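Local coordinates for protein type ii site-specific deoxyribonuclease (Klebsiella pneumoniae, PDB 6EKR) that probably cleaves double-stranded DNA at a specific recognition sequence, as a type IIP restriction endonuclease of the PD-(D/E)xK nuclease superfamily, at residues L260-I268 with I281-D292; S175-K183 with S190-T198. The protein carries 2 engineered substitutions. All coordinates share one frame; numbering follows the deposited sequence.

How the interactions relate
Both contacts belong to one five-stranded mixed sheet and hold its opposite margins. Interaction 2 comes first along the chain and pairs 179-183, outermost within the chain, with 190-194; interaction 1 follows and pairs 262-265 with 283-285, the other outermost strand. Strand 222-227 lies between the two pairs, its backbone bonded to both. Their centres are about 14 Å apart, and they meet where Phe289 CZ of helix 286-298 packs 3.7 Å from Ile193 CG2. That helix, itself part of interaction 1, also packs on the hairpin, and helix 132-148 touches side chains of both, so hairpin and parallel end of the sheet share one hydrophobic layer, consistent with a PD-(D/E)xK core.

Interaction 1: L260-I268 with I281-D292; sequences LSGMYYCDI and IPVRTMGDFLFD
Tyr264 and Arg284 stand side by side on two neighbouring parallel strands, and the tyrosine reaches on to the helix that starts straight after the second strand. The pairing closes a beta-alpha-beta unit at the margin of the central sheet. Its backbone is joined by Met263 N to Pro282 O and by Arg284 N to Met263 O (both 2.8 Å), with Tyr265 N bonding to Arg284 O further along.

With CG anti to the carbonyl carbon (chi1 -55°), Tyr264 aims its ring at the first helical turns. Its CB lies 3.8 Å from SE of Met286, a selenomethionine here. CD1 comes 3.2 Å from the carbonyl O of Thr285, which takes up the N-H of Phe289. CD2 meets CD1 of Phe289 at 3.6 Å in a T-shaped stack, the phenylalanine offering its edge to the tyrosine face with the planes at 79°. CE1 has Asp292 OD2 beside it at the ring edge, in plane, and is also 3.6 Å from Arg284 CB. At the tip, OH donates to Asp292 OD2 (3.2 Å), approaching from above the carboxylate plane.

Met263, also a selenomethionine, and Val283 point to the other face of the sheet, where Met263 CE lies 3.9 Å from Val283 CG1 and Ile268 adds its CG2; flexible and branched apolar chains fill this side. Met141 of helix 132-148 packs on both Met286 and Phe289. Tyrosine suits its place because one ring serves two environments: its flat carbon face meets the apolar layer, while its hydroxyl reaches a helical carboxylate and ties strand 262-265 to the helix.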
loop_
_atom_site.group_PDB
_atom_site.type_symbol
_atom_site.label_atom_id
_atom_site.label_comp_id
_atom_site.label_asym_id
_atom_site.label_seq_id
_atom_site.Cartn_x
_atom_site.Cartn_y
_atom_site.Cartn_z
ATOM N N LEU A 260 16.549 -8.498 -0.693
ATOM C CA LEU A 260 15.984 -9.624 0.049
ATOM C C LEU A 260 16.671 -10.909 -0.383
ATOM O O LEU A 260 17.134 -11.028 -1.526
ATOM C CB LEU A 260 14.475 -9.755 -0.175
ATOM C CG LEU A 260 13.577 -8.529 -0.073
ATOM C CD1 LEU A 260 12.153 -8.964 -0.282
ATOM C CD2 LEU A 260 13.738 -7.806 1.256
ATOM N N SER A 261 16.714 -11.874 0.530
ATOM C CA SER A 261 17.416 -13.117 0.298
ATOM C C SER A 261 16.670 -14.021 -0.663
ATOM O O SER A 261 17.283 -14.807 -1.388
ATOM C CB SER A 261 17.641 -13.823 1.614
ATOM O OG SER A 261 18.441 -13.010 2.446
ATOM N N GLY A 262 15.348 -13.907 -0.681
ATOM C CA GLY A 262 14.551 -14.757 -1.543
ATOM C C GLY A 262 13.080 -14.430 -1.557
ATOM O O GLY A 262 12.575 -13.738 -0.670
HETATM N N MSE A 263 12.419 -14.940 -2.595
HETATM C CA MSE A 263 10.983 -14.857 -2.795
HETATM C C MSE A 263 10.433 -16.260 -2.996
HETATM O O MSE A 263 10.924 -17.018 -3.839
HETATM C CB MSE A 263 10.684 -14.033 -4.037
HETATM C CG MSE A 263 10.356 -12.574 -3.766
HETATM SE SE MSE A 263 10.116 -11.605 -5.461
HETATM C CE MSE A 263 9.354 -13.051 -6.546
ATOM N N TYR A 264 9.409 -16.616 -2.232
ATOM C CA TYR A 264 8.923 -17.988 -2.256
ATOM C C TYR A 264 7.422 -18.057 -2.504
ATOM O O TYR A 264 6.650 -17.266 -1.955
ATOM C CB TYR A 264 9.329 -18.709 -0.964
ATOM C CG TYR A 264 10.827 -18.659 -0.688
ATOM C CD1 TYR A 264 11.658 -19.710 -1.059
ATOM C CD2 TYR A 264 11.412 -17.553 -0.075
ATOM C CE1 TYR A 264 13.020 -19.668 -0.822
ATOM C CE2 TYR A 264 12.775 -17.503 0.161
ATOM C CZ TYR A 264 13.570 -18.566 -0.213
ATOM O OH TYR A 264 14.919 -18.526 0.023
ATOM N N TYR A 265 7.023 -18.996 -3.357
ATOM C CA TYR A 265 5.623 -19.203 -3.683
ATOM C C TYR A 265 5.290 -20.677 -3.719
ATOM O O TYR A 265 6.113 -21.498 -4.095
ATOM C CB TYR A 265 5.292 -18.626 -5.055
ATOM C CG TYR A 265 5.314 -17.121 -5.162
ATOM C CD1 TYR A 265 4.163 -16.366 -4.927
ATOM C CD2 TYR A 265 6.480 -16.454 -5.533
ATOM C CE1 TYR A 265 4.185 -14.978 -5.038
ATOM C CE2 TYR A 265 6.514 -15.071 -5.649
ATOM C CZ TYR A 265 5.371 -14.337 -5.405
ATOM O OH TYR A 265 5.426 -12.972 -5.529
ATOM N N CYS A 266 4.070 -21.007 -3.331
ATOM C CA CYS A 266 3.537 -22.325 -3.568
ATOM C C CYS A 266 3.265 -22.427 -5.047
ATOM O O CYS A 266 3.594 -23.423 -5.689
ATOM C CB CYS A 266 2.230 -22.504 -2.812
ATOM S SG CYS A 266 2.453 -23.000 -1.136
ATOM N N ASP A 267 2.664 -21.366 -5.571
ATOM C CA ASP A 267 2.268 -21.283 -6.952
ATOM C C ASP A 267 3.022 -20.102 -7.532
ATOM O O ASP A 267 2.533 -18.982 -7.523
ATOM C CB ASP A 267 0.750 -21.093 -7.014
ATOM C CG ASP A 267 0.219 -20.916 -8.425
ATOM O OD1 ASP A 267 0.984 -21.014 -9.410
ATOM O OD2 ASP A 267 -0.999 -20.679 -8.540
ATOM N N ILE A 268 4.234 -20.366 -8.014
ATOM C CA ILE A 268 5.089 -19.328 -8.578
ATOM C C ILE A 268 4.497 -18.840 -9.889
ATOM O O ILE A 268 4.251 -19.651 -10.790
ATOM C CB ILE A 268 6.519 -19.814 -8.836
ATOM C CG1 ILE A 268 7.176 -20.280 -7.539
ATOM C CG2 ILE A 268 7.339 -18.687 -9.420
ATOM C CD1 ILE A 268 8.299 -21.282 -7.732
ATOM N N ILE A 281 17.440 -11.905 -7.760
ATOM C CA ILE A 281 16.790 -12.441 -6.548
ATOM C C ILE A 281 16.281 -13.880 -6.721
ATOM O O ILE A 281 15.571 -14.183 -7.681
ATOM C CB ILE A 281 15.658 -11.512 -5.989
ATOM C CG1 ILE A 281 15.088 -12.063 -4.685
ATOM C CG2 ILE A 281 14.540 -11.306 -6.996
ATOM C CD1 ILE A 281 14.365 -11.029 -3.838
ATOM N N PRO A 282 16.664 -14.776 -5.799
ATOM C CA PRO A 282 16.092 -16.120 -5.788
ATOM C C PRO A 282 14.556 -16.106 -5.738
ATOM O O PRO A 282 13.953 -15.376 -4.947
ATOM C CB PRO A 282 16.672 -16.733 -4.503
ATOM C CG PRO A 282 17.940 -15.980 -4.267
ATOM C CD PRO A 282 17.669 -14.593 -4.730
ATOM N N VAL A 283 13.943 -16.897 -6.609
ATOM C CA VAL A 283 12.493 -17.046 -6.671
ATOM C C VAL A 283 12.265 -18.536 -6.589
ATOM O O VAL A 283 12.298 -19.234 -7.606
ATOM C CB VAL A 283 11.899 -16.510 -8.002
ATOM C CG1 VAL A 283 10.378 -16.573 -7.986
ATOM C CG2 VAL A 283 12.378 -15.102 -8.286
ATOM N N ARG A 284 12.068 -19.030 -5.375
ATOM C CA ARG A 284 12.004 -20.470 -5.156
ATOM C C ARG A 284 10.621 -20.897 -4.644
ATOM O O ARG A 284 9.641 -20.205 -4.867
ATOM C CB ARG A 284 13.152 -20.940 -4.235
ATOM C CG ARG A 284 14.562 -20.454 -4.613
ATOM C CD ARG A 284 15.602 -21.489 -4.204
ATOM N NE ARG A 284 16.986 -21.017 -4.318
ATOM C CZ ARG A 284 17.686 -20.480 -3.316
ATOM N NH1 ARG A 284 17.139 -20.335 -2.117
ATOM N NH2 ARG A 284 18.937 -20.075 -3.505
ATOM N N THR A 285 10.551 -22.026 -3.950
ATOM C CA THR A 285 9.286 -22.686 -3.631
ATOM C C THR A 285 9.075 -22.681 -2.118
ATOM O O THR A 285 10.025 -22.414 -1.373
ATOM C CB THR A 285 9.317 -24.121 -4.203
ATOM O OG1 THR A 285 9.234 -24.055 -5.629
ATOM C CG2 THR A 285 8.170 -24.924 -3.745
HETATM N N MSE A 286 7.851 -22.944 -1.651
HETATM C CA MSE A 286 7.603 -22.996 -0.202
HETATM C C MSE A 286 8.261 -24.209 0.449
HETATM O O MSE A 286 8.641 -24.158 1.618
HETATM C CB MSE A 286 6.113 -22.921 0.146
HETATM C CG MSE A 286 5.533 -21.504 0.186
HETATM SE SE MSE A 286 6.591 -20.221 1.222
HETATM C CE MSE A 286 6.453 -21.061 2.980
ATOM N N GLY A 287 8.395 -25.293 -0.317
ATOM C CA GLY A 287 9.253 -26.416 0.060
ATOM C C GLY A 287 10.732 -26.034 0.071
ATOM O O GLY A 287 11.467 -26.425 0.985
ATOM N N ASP A 288 11.175 -25.273 -0.934
ATOM C CA ASP A 288 12.549 -24.757 -0.954
ATOM C C ASP A 288 12.787 -23.772 0.187
ATOM O O ASP A 288 13.907 -23.664 0.709
ATOM C CB ASP A 288 12.870 -24.067 -2.286
ATOM C CG ASP A 288 12.901 -25.032 -3.471
ATOM O OD1 ASP A 288 13.092 -26.263 -3.267
ATOM O OD2 ASP A 288 12.739 -24.542 -4.615
ATOM N N PHE A 289 11.724 -23.050 0.551
ATOM C CA PHE A 289 11.746 -22.102 1.658
ATOM C C PHE A 289 12.247 -22.730 2.943
ATOM O O PHE A 289 13.087 -22.150 3.618
ATOM C CB PHE A 289 10.353 -21.507 1.895
ATOM C CG PHE A 289 10.274 -20.599 3.103
ATOM C CD1 PHE A 289 10.649 -19.261 3.010
ATOM C CD2 PHE A 289 9.836 -21.086 4.327
ATOM C CE1 PHE A 289 10.586 -18.428 4.117
ATOM C CE2 PHE A 289 9.778 -20.260 5.434
ATOM C CZ PHE A 289 10.153 -18.927 5.328
ATOM N N LEU A 290 11.723 -23.905 3.279
ATOM C CA LEU A 290 12.049 -24.547 4.547
ATOM C C LEU A 290 13.512 -24.878 4.590
ATOM O O LEU A 290 14.190 -24.539 5.556
ATOM C CB LEU A 290 11.207 -25.794 4.782
ATOM C CG LEU A 290 9.698 -25.565 4.786
ATOM C CD1 LEU A 290 8.966 -26.876 4.614
ATOM C CD2 LEU A 290 9.286 -24.862 6.068
ATOM N N PHE A 291 14.005 -25.512 3.528
ATOM C CA PHE A 291 15.422 -25.851 3.443
ATOM C C PHE A 291 16.295 -24.591 3.462
ATOM O O PHE A 291 17.265 -24.533 4.205
ATOM C CB PHE A 291 15.744 -26.739 2.225
ATOM C CG PHE A 291 17.223 -26.891 1.972
ATOM C CD1 PHE A 291 17.985 -27.773 2.733
ATOM C CD2 PHE A 291 17.862 -26.117 1.003
ATOM C CE1 PHE A 291 19.361 -27.889 2.521
ATOM C CE2 PHE A 291 19.236 -26.226 0.780
ATOM C CZ PHE A 291 19.987 -27.110 1.537
ATOM N N ASP A 292 15.954 -23.587 2.659
ATOM C CA ASP A 292 16.731 -22.358 2.659
ATOM C C ASP A 292 16.821 -21.723 4.048
ATOM O O ASP A 292 17.897 -21.289 4.470
ATOM C CB ASP A 292 16.179 -21.367 1.642
ATOM C CG ASP A 292 16.430 -21.803 0.217
ATOM O OD1 ASP A 292 17.531 -22.317 -0.063
ATOM O OD2 ASP A 292 15.539 -21.622 -0.632
#

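Interaction 2: S175-K183 with S190-T198; sequences SVSTDIVIK and SVVIPLKIT
This contact is an antiparallel beta hairpin at one margin of the central mixed sheet, strand 179-183 being outermost within the chain and strand 190-194 leading inward to strand 222-227. A hairpin joined to parallel strands is consistent with the PD-(D/E)xK nuclease fold. Ile180 and Ile193 form a hydrogen-bonded pair, with Ile180 N to Ile193 O at 2.9 Å and Ile193 N to Ile180 O at 2.7 Å. Ile182 and Val191 repeat the pattern two residues on. Leu195 N also bonds to Thr178 O at 2.9 Å, nearly straight at 171°, which carries the backbone pairing one residue beyond the Asp179-Pro194 pair, at the open end of the hairpin.

Ile180, Ile182, Val191 and Ile193 share one face, turned to helices 132-148 and 286-298, where Leu145 packs on Ile182 and Ile193, and Phe297 on Ile182 and Val191. Beta-branched residues suit it, since they favour extended backbone and bring compact apolar surface. Val191 places CG2 between its backbone N and carbonyl carbon (chi1 -56°, measured to CG1), which sets that methyl alongside Ile182 CB at 3.7 Å. The isoleucines extend further: Ile182 CD1 meets Ile193 CD1 at 4.0 Å, and Ile180 CD1 meets Leu195 CD1 at 3.7 Å, the leucine crossing the isoleucine at an oblique angle.

Asp179, Val181, Val192 and Pro194 occupy the other face, and there Val192 packs on Tyr222. Proline fits opposite Asp179 because in a non-hydrogen-bonded pair its nitrogen owes no hydrogen bond to strand 179-183. Asp179 OD2 accepts from Gln209 NE2 of helix 204-217; its OD1 is merely near the proline, 3.4 Å from Pro194 CB.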
loop_
_atom_site.group_PDB
_atom_site.type_symbol
_atom_site.label_atom_id
_atom_site.label_comp_id
_atom_site.label_asym_id
_atom_site.label_seq_id
_atom_site.Cartn_x
_atom_site.Cartn_y
_atom_site.Cartn_z
ATOM N N SER A 175 -6.188 -4.912 6.482
ATOM C CA SER A 175 -4.843 -5.202 5.982
ATOM C C SER A 175 -3.808 -5.043 7.115
ATOM O O SER A 175 -3.365 -3.927 7.424
ATOM C CB SER A 175 -4.507 -4.324 4.763
ATOM O OG SER A 175 -3.388 -4.829 4.046
ATOM N N VAL A 176 -3.446 -6.172 7.730
ATOM C CA VAL A 176 -2.547 -6.194 8.891
ATOM C C VAL A 176 -1.244 -6.963 8.624
ATOM O O VAL A 176 -1.235 -8.003 7.955
ATOM C CB VAL A 176 -3.251 -6.774 10.146
ATOM C CG1 VAL A 176 -3.461 -8.304 10.006
ATOM C CG2 VAL A 176 -2.475 -6.410 11.437
ATOM N N SER A 177 -0.150 -6.450 9.178
ATOM C CA SER A 177 1.167 -6.995 8.897
ATOM C C SER A 177 1.510 -8.239 9.735
ATOM O O SER A 177 1.485 -8.215 10.976
ATOM C CB SER A 177 2.222 -5.906 9.039
ATOM O OG SER A 177 3.458 -6.361 8.531
ATOM N N THR A 178 1.821 -9.324 9.033
ATOM C CA THR A 178 2.222 -10.585 9.655
ATOM C C THR A 178 3.652 -10.909 9.230
ATOM O O THR A 178 3.879 -11.373 8.108
ATOM C CB THR A 178 1.275 -11.763 9.257
ATOM O OG1 THR A 178 1.316 -11.965 7.835
ATOM C CG2 THR A 178 -0.171 -11.489 9.687
ATOM N N ASP A 179 4.606 -10.629 10.118
ATOM C CA ASP A 179 6.020 -10.903 9.877
ATOM C C ASP A 179 6.529 -11.794 10.981
ATOM O O ASP A 179 6.179 -11.570 12.128
ATOM C CB ASP A 179 6.829 -9.608 9.896
ATOM C CG ASP A 179 6.585 -8.730 8.678
ATOM O OD1 ASP A 179 5.870 -9.150 7.739
ATOM O OD2 ASP A 179 7.129 -7.603 8.661
ATOM N N ILE A 180 7.347 -12.794 10.650
ATOM C CA ILE A 180 7.953 -13.676 11.664
ATOM C C ILE A 180 9.433 -13.378 11.816
ATOM O O ILE A 180 10.160 -13.320 10.840
ATOM C CB ILE A 180 7.753 -15.188 11.361
ATOM C CG1 ILE A 180 6.298 -15.598 11.606
ATOM C CG2 ILE A 180 8.672 -16.042 12.230
ATOM C CD1 ILE A 180 5.917 -16.971 11.091
ATOM N N VAL A 181 9.870 -13.180 13.050
ATOM C CA VAL A 181 11.278 -12.977 13.340
ATOM C C VAL A 181 11.825 -14.208 14.051
ATOM O O VAL A 181 11.319 -14.611 15.098
ATOM C CB VAL A 181 11.518 -11.698 14.199
ATOM C CG1 VAL A 181 13.004 -11.427 14.376
ATOM C CG2 VAL A 181 10.839 -10.496 13.573
ATOM N N ILE A 182 12.845 -14.817 13.454
ATOM C CA ILE A 182 13.589 -15.887 14.103
ATOM C C ILE A 182 15.028 -15.432 14.255
ATOM O O ILE A 182 15.686 -15.152 13.258
ATOM C CB ILE A 182 13.559 -17.187 13.295
ATOM C CG1 ILE A 182 12.113 -17.600 12.997
ATOM C CG2 ILE A 182 14.279 -18.271 14.056
ATOM C CD1 ILE A 182 11.969 -18.707 11.986
ATOM N N LYS A 183 15.500 -15.341 15.500
ATOM C CA LYS A 183 16.878 -14.957 15.806
ATOM C C LYS A 183 17.727 -16.183 16.111
ATOM O O LYS A 183 17.281 -17.090 16.816
ATOM C CB LYS A 183 16.925 -13.979 16.983
ATOM C CG LYS A 183 18.333 -13.702 17.491
ATOM C CD LYS A 183 18.376 -12.556 18.486
ATOM C CE LYS A 183 19.798 -12.334 19.031
ATOM N NZ LYS A 183 20.795 -11.945 17.986
ATOM N N SER A 190 19.436 -12.759 12.349
ATOM C CA SER A 190 18.078 -13.274 12.373
ATOM C C SER A 190 17.405 -13.072 11.036
ATOM O O SER A 190 17.793 -12.195 10.256
ATOM C CB SER A 190 17.269 -12.556 13.450
ATOM O OG SER A 190 17.546 -11.168 13.429
ATOM N N VAL A 191 16.392 -13.893 10.778
ATOM C CA VAL A 191 15.554 -13.736 9.598
ATOM C C VAL A 191 14.268 -13.000 9.935
ATOM O O VAL A 191 13.845 -12.946 11.088
ATOM C CB VAL A 191 15.202 -15.083 8.953
ATOM C CG1 VAL A 191 16.459 -15.845 8.632
ATOM C CG2 VAL A 191 14.297 -15.909 9.862
ATOM N N VAL A 192 13.671 -12.419 8.904
ATOM C CA VAL A 192 12.393 -11.750 9.003
ATOM C C VAL A 192 11.544 -12.281 7.866
ATOM O O VAL A 192 11.872 -12.084 6.694
ATOM C CB VAL A 192 12.541 -10.237 8.863
ATOM C CG1 VAL A 192 11.186 -9.572 8.903
ATOM C CG2 VAL A 192 13.424 -9.683 9.967
ATOM N N ILE A 193 10.459 -12.964 8.213
ATOM C CA ILE A 193 9.612 -13.604 7.213
ATOM C C ILE A 193 8.258 -12.895 7.043
ATOM O O ILE A 193 7.316 -13.149 7.790
ATOM C CB ILE A 193 9.443 -15.106 7.494
ATOM C CG1 ILE A 193 10.829 -15.757 7.627
ATOM C CG2 ILE A 193 8.610 -15.756 6.393
ATOM C CD1 ILE A 193 10.871 -16.984 8.512
ATOM N N PRO A 194 8.172 -11.977 6.058
ATOM C CA PRO A 194 6.898 -11.361 5.752
ATOM C C PRO A 194 5.998 -12.355 5.039
ATOM O O PRO A 194 6.371 -12.902 4.000
ATOM C CB PRO A 194 7.279 -10.213 4.807
ATOM C CG PRO A 194 8.764 -10.101 4.868
ATOM C CD PRO A 194 9.245 -11.452 5.192
ATOM N N LEU A 195 4.820 -12.589 5.598
ATOM C CA LEU A 195 3.887 -13.535 5.022
ATOM C C LEU A 195 2.727 -12.788 4.411
ATOM O O LEU A 195 2.216 -11.850 5.023
ATOM C CB LEU A 195 3.403 -14.504 6.093
ATOM C CG LEU A 195 4.581 -15.291 6.664
ATOM C CD1 LEU A 195 4.751 -15.040 8.151
ATOM C CD2 LEU A 195 4.450 -16.756 6.349
ATOM N N LYS A 196 2.359 -13.188 3.192
ATOM C CA LYS A 196 1.218 -12.662 2.455
ATOM C C LYS A 196 0.741 -13.741 1.498
ATOM O O LYS A 196 1.556 -14.369 0.834
ATOM C CB LYS A 196 1.617 -11.447 1.623
ATOM C CG LYS A 196 2.090 -10.244 2.401
ATOM C CD LYS A 196 2.674 -9.186 1.467
ATOM C CE LYS A 196 3.721 -8.368 2.192
ATOM N NZ LYS A 196 3.279 -8.137 3.602
ATOM N N ILE A 197 -0.574 -13.939 1.414
ATOM C CA ILE A 197 -1.148 -14.900 0.479
ATOM C C ILE A 197 -0.820 -14.441 -0.943
ATOM O O ILE A 197 -0.244 -15.200 -1.731
ATOM C CB ILE A 197 -2.690 -15.092 0.667
ATOM C CG1 ILE A 197 -3.060 -15.347 2.134
ATOM C CG2 ILE A 197 -3.223 -16.232 -0.214
ATOM C CD1 ILE A 197 -2.491 -16.604 2.733
ATOM N N THR A 198 -1.198 -13.203 -1.260
ATOM C CA THR A 198 -0.758 -12.526 -2.481
ATOM C C THR A 198 -0.291 -11.128 -2.074
ATOM O O THR A 198 -0.712 -10.613 -1.030
ATOM C CB THR A 198 -1.850 -12.465 -3.565
ATOM O OG1 THR A 198 -3.032 -11.868 -3.029
ATOM C CG2 THR A 198 -2.195 -13.845 -4.067
#